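PDB 5D8M: metagenomic carboxyl esterase MGS0156 from Uncultured organism, which probably hydrolyses carboxylic ester bonds and has a parallel-sheet core consistent with the alpha/beta hydrolase fold. Local coordinates for residues D163-L168 with V243-L248; A179-V184 with A284-G289. All blocks are in the same frame, centred on the assembly; numbering follows the deposited sequence.

Contact 1: D163-L168 with V243-L248; sequences DVLEAL and VRYYSL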
ATOM      1  N   ASP A 163      -2.976  -8.996   3.149  1.00  9.56           N
ATOM      2  CA  ASP A 163      -3.278 -10.196   2.369  1.00  8.04           C
ATOM      3  C   ASP A 163      -1.945 -10.912   2.023  1.00  9.20           C
ATOM      4  O   ASP A 163      -1.808 -12.114   2.201  1.00  9.64           O
ATOM      5  CB  ASP A 163      -4.038  -9.856   1.073  1.00 11.83           C
ATOM      6  CG  ASP A 163      -5.491  -9.408   1.300  1.00 18.83           C
ATOM      7  OD1 ASP A 163      -6.037  -9.509   2.436  1.00 19.19           O
ATOM      8  OD2 ASP A 163      -6.099  -8.953   0.293  1.00 18.85           O
ATOM      9  N   VAL A 164      -0.944 -10.157   1.562  1.00 11.46           N
ATOM     10  CA  VAL A 164       0.340 -10.751   1.169  1.00  8.01           C
ATOM     11  C   VAL A 164       1.140 -11.244   2.383  1.00 11.91           C
ATOM     12  O   VAL A 164       1.678 -12.353   2.356  1.00 13.94           O
ATOM     13  CB  VAL A 164       1.190  -9.751   0.330  1.00 10.12           C
ATOM     14  CG1 VAL A 164       2.630 -10.240   0.162  1.00  8.18           C
ATOM     15  CG2 VAL A 164       0.567  -9.563  -1.062  1.00  9.65           C
ATOM     16  N   LEU A 165       1.197 -10.454   3.458  1.00 10.50           N
ATOM     17  CA  LEU A 165       1.920 -10.899   4.658  1.00 13.08           C
ATOM     18  C   LEU A 165       1.316 -12.193   5.224  1.00 12.90           C
ATOM     19  O   LEU A 165       2.044 -13.094   5.647  1.00 13.85           O
ATOM     20  CB  LEU A 165       1.918  -9.805   5.743  1.00 14.05           C
ATOM     21  CG  LEU A 165       2.728  -8.535   5.437  1.00 17.42           C
ATOM     22  CD1 LEU A 165       2.834  -7.583   6.667  1.00 16.04           C
ATOM     23  CD2 LEU A 165       4.125  -8.878   4.875  1.00 13.15           C
ATOM     24  N   GLU A 166      -0.008 -12.287   5.247  1.00 10.36           N
ATOM     25  CA  GLU A 166      -0.627 -13.509   5.733  1.00 14.41           C
ATOM     26  C   GLU A 166      -0.278 -14.683   4.819  1.00 13.01           C
ATOM     27  O   GLU A 166      -0.074 -15.798   5.287  1.00 15.25           O
ATOM     28  CB  GLU A 166      -2.149 -13.345   5.855  1.00 17.58           C
ATOM     29  CG  GLU A 166      -2.520 -12.273   6.918  1.00 22.35           C
ATOM     30  CD  GLU A 166      -3.846 -12.514   7.655  1.00 26.29           C
ATOM     31  OE1 GLU A 166      -4.568 -13.503   7.368  1.00 29.71           O
ATOM     32  OE2 GLU A 166      -4.159 -11.691   8.544  1.00 25.87           O
ATOM     33  N   ALA A 167      -0.203 -14.421   3.518  1.00 10.93           N
ATOM     34  CA  ALA A 167       0.194 -15.462   2.565  1.00 12.38           C
ATOM     35  C   ALA A 167       1.633 -15.933   2.841  1.00 12.10           C
ATOM     36  O   ALA A 167       1.915 -17.129   2.883  1.00 13.45           O
ATOM     37  CB  ALA A 167       0.054 -14.941   1.134  1.00 11.09           C
ATOM     38  N   LEU A 168       2.541 -14.991   3.055  1.00 14.11           N
ATOM     39  CA  LEU A 168       3.961 -15.337   3.293  1.00 16.59           C
ATOM     40  C   LEU A 168       4.123 -16.162   4.561  1.00 16.52           C
ATOM     41  O   LEU A 168       4.931 -17.068   4.634  1.00 14.67           O
ATOM     42  CB  LEU A 168       4.809 -14.061   3.374  1.00 19.01           C
ATOM     43  CG  LEU A 168       4.894 -13.343   2.026  1.00 22.82           C
ATOM     44  CD1 LEU A 168       5.634 -12.052   2.166  1.00 23.05           C
ATOM     45  CD2 LEU A 168       5.621 -14.241   1.026  1.00 24.72           C
ATOM     46  N   VAL A 243      12.751 -12.686   2.987  1.00 19.39           N
ATOM     47  CA  VAL A 243      12.039 -11.673   2.186  1.00 17.82           C
ATOM     48  C   VAL A 243      12.390 -10.250   2.684  1.00 18.95           C
ATOM     49  O   VAL A 243      12.502 -10.034   3.884  1.00 21.05           O
ATOM     50  CB  VAL A 243      10.509 -11.877   2.267  1.00 17.75           C
ATOM     51  CG1 VAL A 243       9.771 -10.820   1.426  1.00 15.47           C
ATOM     52  CG2 VAL A 243      10.129 -13.292   1.846  1.00 21.11           C
ATOM     53  N   ARG A 244      12.608  -9.294   1.786  1.00 16.13           N
ATOM     54  CA  ARG A 244      12.853  -7.917   2.211  1.00 15.96           C
ATOM     55  C   ARG A 244      11.552  -7.111   2.200  1.00 18.87           C
ATOM     56  O   ARG A 244      10.758  -7.235   1.273  1.00 13.25           O
ATOM     57  CB  ARG A 244      13.883  -7.259   1.313  1.00 17.25           C
ATOM     58  CG  ARG A 244      15.140  -8.096   1.130  1.00 27.31           C
ATOM     59  CD  ARG A 244      16.189  -7.754   2.130  1.00 41.15           C
ATOM     60  NE  ARG A 244      17.191  -6.883   1.519  1.00 52.28           N
ATOM     61  CZ  ARG A 244      18.250  -7.310   0.831  1.00 52.46           C
ATOM     62  NH1 ARG A 244      18.479  -8.612   0.666  1.00 51.40           N
ATOM     63  NH2 ARG A 244      19.086  -6.421   0.311  1.00 49.80           N
ATOM     64  N   TYR A 245      11.348  -6.276   3.216  1.00 12.97           N
ATOM     65  CA  TYR A 245      10.121  -5.492   3.317  1.00 15.03           C
ATOM     66  C   TYR A 245      10.418  -4.004   3.196  1.00 15.19           C
ATOM     67  O   TYR A 245      11.439  -3.513   3.705  1.00 14.58           O
ATOM     68  CB  TYR A 245       9.402  -5.800   4.641  1.00 12.25           C
ATOM     69  CG  TYR A 245       9.171  -7.284   4.814  1.00 13.19           C
ATOM     70  CD1 TYR A 245       8.072  -7.906   4.239  1.00 13.25           C
ATOM     71  CD2 TYR A 245      10.070  -8.071   5.521  1.00 16.94           C
ATOM     72  CE1 TYR A 245       7.872  -9.268   4.373  1.00 13.01           C
ATOM     73  CE2 TYR A 245       9.878  -9.430   5.661  1.00 19.26           C
ATOM     74  CZ  TYR A 245       8.780 -10.027   5.087  1.00 19.75           C
ATOM     75  OH  TYR A 245       8.591 -11.401   5.240  1.00 19.65           O
ATOM     76  N   TYR A 246       9.523  -3.298   2.516  1.00 11.15           N
ATOM     77  CA  TYR A 246       9.671  -1.873   2.283  1.00 13.49           C
ATOM     78  C   TYR A 246       8.323  -1.210   2.447  1.00 13.16           C
ATOM     79  O   TYR A 246       7.302  -1.787   2.063  1.00 13.23           O
ATOM     80  CB  TYR A 246      10.213  -1.588   0.870  1.00 12.93           C
ATOM     81  CG  TYR A 246      11.453  -2.387   0.496  1.00 15.18           C
ATOM     82  CD1 TYR A 246      11.341  -3.676  -0.013  1.00 11.88           C
ATOM     83  CD2 TYR A 246      12.723  -1.833   0.616  1.00 12.25           C
ATOM     84  CE1 TYR A 246      12.480  -4.416  -0.377  1.00 16.60           C
ATOM     85  CE2 TYR A 246      13.859  -2.553   0.254  1.00 16.02           C
ATOM     86  CZ  TYR A 246      13.726  -3.843  -0.235  1.00 16.53           C
ATOM     87  OH  TYR A 246      14.824  -4.547  -0.608  1.00 18.30           O
ATOM     88  N   SER A 247       8.302   0.010   2.984  1.00  9.50           N
ATOM     89  CA  SER A 247       7.014   0.661   3.218  1.00  8.82           C
ATOM     90  C   SER A 247       7.042   2.135   2.820  1.00 12.88           C
ATOM     91  O   SER A 247       8.034   2.850   3.081  1.00 10.05           O
ATOM     92  CB  SER A 247       6.610   0.544   4.700  1.00 13.32           C
ATOM     93  OG  SER A 247       6.539  -0.820   5.122  1.00 15.60           O
ATOM     94  N   LEU A 248       5.932   2.557   2.219  1.00  7.99           N
ATOM     95  CA  LEU A 248       5.596   3.950   1.954  1.00  9.82           C
ATOM     96  C   LEU A 248       4.315   4.249   2.710  1.00 12.10           C
ATOM     97  O   LEU A 248       3.357   3.488   2.609  1.00 10.88           O
ATOM     98  CB  LEU A 248       5.401   4.197   0.462  1.00  7.36           C
ATOM     99  CG  LEU A 248       6.678   4.145  -0.374  1.00 11.33           C
ATOM    100  CD1 LEU A 248       6.313   3.785  -1.817  1.00 12.03           C
ATOM    101  CD2 LEU A 248       7.380   5.494  -0.348  1.00 11.75           C
TER
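Leu165 and Leu168, one helical turn apart, both touch the CE1 atom of the Tyr245 ring, from different angles. The Leu165 side chain crosses the tyrosine at a slant, and its CD2 branch does the touching: the methyl comes to 3.8 Å from Tyr245 CE1, obliquely to the ring, with Tyr245 CD1 next at 4.1 Å. Leu168 approaches from the opposite direction, head-on to the tyrosine side chain, and brings its CD1 methyl up to the ring edge, near the ring plane, at 4.2 Å from Tyr245 CE1. The two leucines share one conformation, with CD1 extended in both (chi2 176° in Leu168). Leu168 uses that extended branch and Leu165 the other, because they stand at different positions round the helix.

This is a helix packed on one face of a parallel alpha/beta sheet. Helix 159-170 follows strand 151-157 directly, the place where alpha/beta hydrolases carry the nucleophile elbow, and it leads through helix 172-177 to strand 178-184 in a beta-alpha-beta crossover. Its reach to strand 244-248 is thus over an intervening strand, whose Val181 touches both Leu168 and Tyr245.

Tyr245 turns its ring back along its own strand (chi1 -54°), toward Val243, so that the phenol hydroxyl hydrogen-bonds to the carbonyl of Pro240. That bond ties down the polar end of an otherwise apolar contact. Val243 adds a looser touch from the beginning of the segment, its CG1 standing 4.4 Å from Leu168 CD1. On the other face of the sheet Tyr246 and Leu248 pack on helix 324-338.

Contact 2: A179-V184 with A284-G289; sequences AAVVSV and AIIPGG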
ATOM      1  N   ALA A 179      11.088 -12.346  -3.381  1.00 16.75           N
ATOM      2  CA  ALA A 179      12.255 -11.535  -3.016  1.00 19.58           C
ATOM      3  C   ALA A 179      11.909 -10.347  -2.094  1.00 17.15           C
ATOM      4  O   ALA A 179      12.678 -10.001  -1.192  1.00 14.31           O
ATOM      5  CB  ALA A 179      12.957 -11.029  -4.250  1.00 19.37           C
ATOM      6  N   ALA A 180      10.768  -9.724  -2.320  1.00 15.06           N
ATOM      7  CA  ALA A 180      10.479  -8.474  -1.626  1.00 16.03           C
ATOM      8  C   ALA A 180       9.000  -8.185  -1.553  1.00 15.15           C
ATOM      9  O   ALA A 180       8.232  -8.599  -2.439  1.00 14.48           O
ATOM     10  CB  ALA A 180      11.203  -7.315  -2.318  1.00 17.25           C
ATOM     11  N   VAL A 181       8.600  -7.485  -0.487  1.00 13.79           N
ATOM     12  CA  VAL A 181       7.256  -6.914  -0.381  1.00 10.05           C
ATOM     13  C   VAL A 181       7.346  -5.437  -0.150  1.00  8.81           C
ATOM     14  O   VAL A 181       7.979  -5.010   0.804  1.00 11.40           O
ATOM     15  CB  VAL A 181       6.448  -7.494   0.784  1.00 10.28           C
ATOM     16  CG1 VAL A 181       5.074  -6.801   0.857  1.00 13.74           C
ATOM     17  CG2 VAL A 181       6.317  -9.017   0.637  1.00 10.03           C
ATOM     18  N   VAL A 182       6.686  -4.665  -1.005  1.00 10.02           N
ATOM     19  CA  VAL A 182       6.585  -3.235  -0.824  1.00  9.04           C
ATOM     20  C   VAL A 182       5.160  -2.888  -0.456  1.00 13.27           C
ATOM     21  O   VAL A 182       4.220  -3.242  -1.164  1.00 14.75           O
ATOM     22  CB  VAL A 182       6.966  -2.474  -2.097  1.00 13.18           C
ATOM     23  CG1 VAL A 182       6.874  -0.974  -1.832  1.00 12.24           C
ATOM     24  CG2 VAL A 182       8.377  -2.877  -2.532  1.00 10.19           C
ATOM     25  N   SER A 183       5.008  -2.220   0.671  1.00  9.69           N
ATOM     26  CA  SER A 183       3.724  -1.752   1.139  1.00 11.32           C
ATOM     27  C   SER A 183       3.523  -0.281   0.749  1.00  7.90           C
ATOM     28  O   SER A 183       4.346   0.572   1.108  1.00  9.78           O
ATOM     29  CB  SER A 183       3.671  -1.916   2.680  1.00 14.47           C
ATOM     30  OG  SER A 183       2.392  -1.607   3.195  1.00 23.87           O
ATOM     31  N   VAL A 184       2.437   0.014   0.043  1.00  7.16           N
ATOM     32  CA  VAL A 184       2.056   1.373  -0.300  1.00  9.86           C
ATOM     33  C   VAL A 184       0.730   1.726   0.386  1.00 11.95           C
ATOM     34  O   VAL A 184      -0.323   1.203   0.010  1.00 12.45           O
ATOM     35  CB  VAL A 184       1.907   1.543  -1.837  1.00 12.03           C
ATOM     36  CG1 VAL A 184       1.643   2.987  -2.198  1.00 11.65           C
ATOM     37  CG2 VAL A 184       3.177   1.002  -2.565  1.00 10.69           C
ATOM     38  N   ALA A 284       1.290   2.019   9.142  1.00 12.31           N
ATOM     39  CA  ALA A 284       1.445   1.658   7.740  1.00 13.23           C
ATOM     40  C   ALA A 284       2.876   1.287   7.402  1.00 13.59           C
ATOM     41  O   ALA A 284       3.300   1.357   6.228  1.00 12.02           O
ATOM     42  CB  ALA A 284       0.971   2.822   6.832  1.00 12.55           C
ATOM     43  N   ILE A 285       3.629   0.903   8.429  1.00 11.77           N
ATOM     44  CA  ILE A 285       5.017   0.570   8.227  1.00 11.20           C
ATOM     45  C   ILE A 285       5.301  -0.837   8.730  1.00 12.00           C
ATOM     46  O   ILE A 285       5.058  -1.156   9.902  1.00 11.55           O
ATOM     47  CB  ILE A 285       5.924   1.602   8.924  1.00 13.72           C
ATOM     48  CG1 ILE A 285       5.666   2.988   8.292  1.00 13.01           C
ATOM     49  CG2 ILE A 285       7.409   1.199   8.774  1.00 13.64           C
ATOM     50  CD1 ILE A 285       6.233   4.155   9.084  1.00 14.01           C
ATOM     51  N   ILE A 286       5.807  -1.680   7.835  1.00 11.77           N
ATOM     52  CA  ILE A 286       6.168  -3.049   8.192  1.00 13.26           C
ATOM     53  C   ILE A 286       7.403  -3.061   9.109  1.00 16.94           C
ATOM     54  O   ILE A 286       8.481  -2.615   8.711  1.00 14.72           O
ATOM     55  CB  ILE A 286       6.448  -3.898   6.928  1.00 11.37           C
ATOM     56  CG1 ILE A 286       5.218  -3.892   5.988  1.00 10.42           C
ATOM     57  CG2 ILE A 286       6.939  -5.310   7.328  1.00 12.28           C
ATOM     58  CD1 ILE A 286       5.469  -4.570   4.570  1.00  8.88           C
ATOM     59  N   PRO A 287       7.249  -3.577  10.342  1.00 17.61           N
ATOM     60  CA  PRO A 287       8.388  -3.558  11.266  1.00 20.33           C
ATOM     61  C   PRO A 287       9.527  -4.453  10.757  1.00 21.15           C
ATOM     62  O   PRO A 287       9.258  -5.467  10.107  1.00 19.42           O
ATOM     63  CB  PRO A 287       7.793  -4.073  12.591  1.00 22.40           C
ATOM     64  CG  PRO A 287       6.573  -4.844  12.201  1.00 23.88           C
ATOM     65  CD  PRO A 287       6.034  -4.146  10.955  1.00 20.72           C
ATOM     66  N   GLY A 288      10.768  -4.050  11.012  1.00 20.63           N
ATOM     67  CA  GLY A 288      11.940  -4.784  10.549  1.00 23.69           C
ATOM     68  C   GLY A 288      12.263  -4.532   9.079  1.00 25.01           C
ATOM     69  O   GLY A 288      13.225  -5.082   8.552  1.00 23.93           O
ATOM     70  N   GLY A 289      11.449  -3.713   8.412  1.00 17.93           N
ATOM     71  CA  GLY A 289      11.679  -3.388   7.019  1.00 21.14           C
ATOM     72  C   GLY A 289      12.462  -2.108   6.760  1.00 18.70           C
ATOM     73  O   GLY A 289      13.192  -1.612   7.624  1.00 20.81           O
TER
HETATM   74  O   HOH W   1       2.613   1.039   3.742  1.00 10.86           O
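Ala284 meets Ser183 through a water, since its carbonyl oxygen and the serine hydroxyl stand too far apart to bond directly. The water accepts the proton of Ser183 OG at 2.7 Å and gives one of its own to Ala284 O at 2.6 Å. Ser183 reaches it with OG swung anti to the backbone nitrogen (chi1 -174°).

The next residue, Ile285, turns its side chain away from the strand, and the chain then brings Ile286 back to face it. The backbone nitrogen of Ile286 is held by the hydroxyl of Ser247 on the neighbouring strand 244-248. Its side chain runs out straight, with CD1 anti to CA (chi2 172°), and the methyl at the end lands 3.7 Å from Ser183 CB. The same CD1 comes within 4.3 Å of Val181 CG1, two residues back along the strand. Ile188 and Leu239 from nearby loops and Tyr245 of strand 244-248 also touch the Ile286 side chain.

From here the chain reverses in a type II beta turn, closed by the bond from Gly289 N to Ile286 O. Gly288 occupies the third position of that turn at a phi of 79°, a backbone shape that glycine readily takes. Gly289 then leads into strand 290-293.

Ser183 thus presents two surfaces to the loop: its methylene receives the isoleucine methyl, while its hydroxyl goes to the water. Toward strand 178-184 the loop therefore relies on apolar packing of Ile286 and on a water bridge, with a direct hydrogen bond to Ser247 on the next strand, and the buried serine hydroxyl has its proton satisfied.

The centres of contacts 1 and 2 lie only 5 Å apart, and their segments alternate along the chain in the order 163-168, 179-184, 243-248, 284-289. Strands 178-184 and 244-248 are parallel neighbours in the central sheet, joined by probable hydrogen bonds such as that from Ser183 N to Tyr246 O at 2.7 Å. Helix 159-170 and the loop preceding strand 290-293 both pack on the face of the sheet that carries Val181 and Tyr245. Leu168 CD1, in contact 1, also packs 3.5 Å from Val181 CG2 of contact 2. Part of a crossover (163-168 and 179-184) and two later segments, 243-248 and 284-289, are thereby gathered into one part of the esterase core.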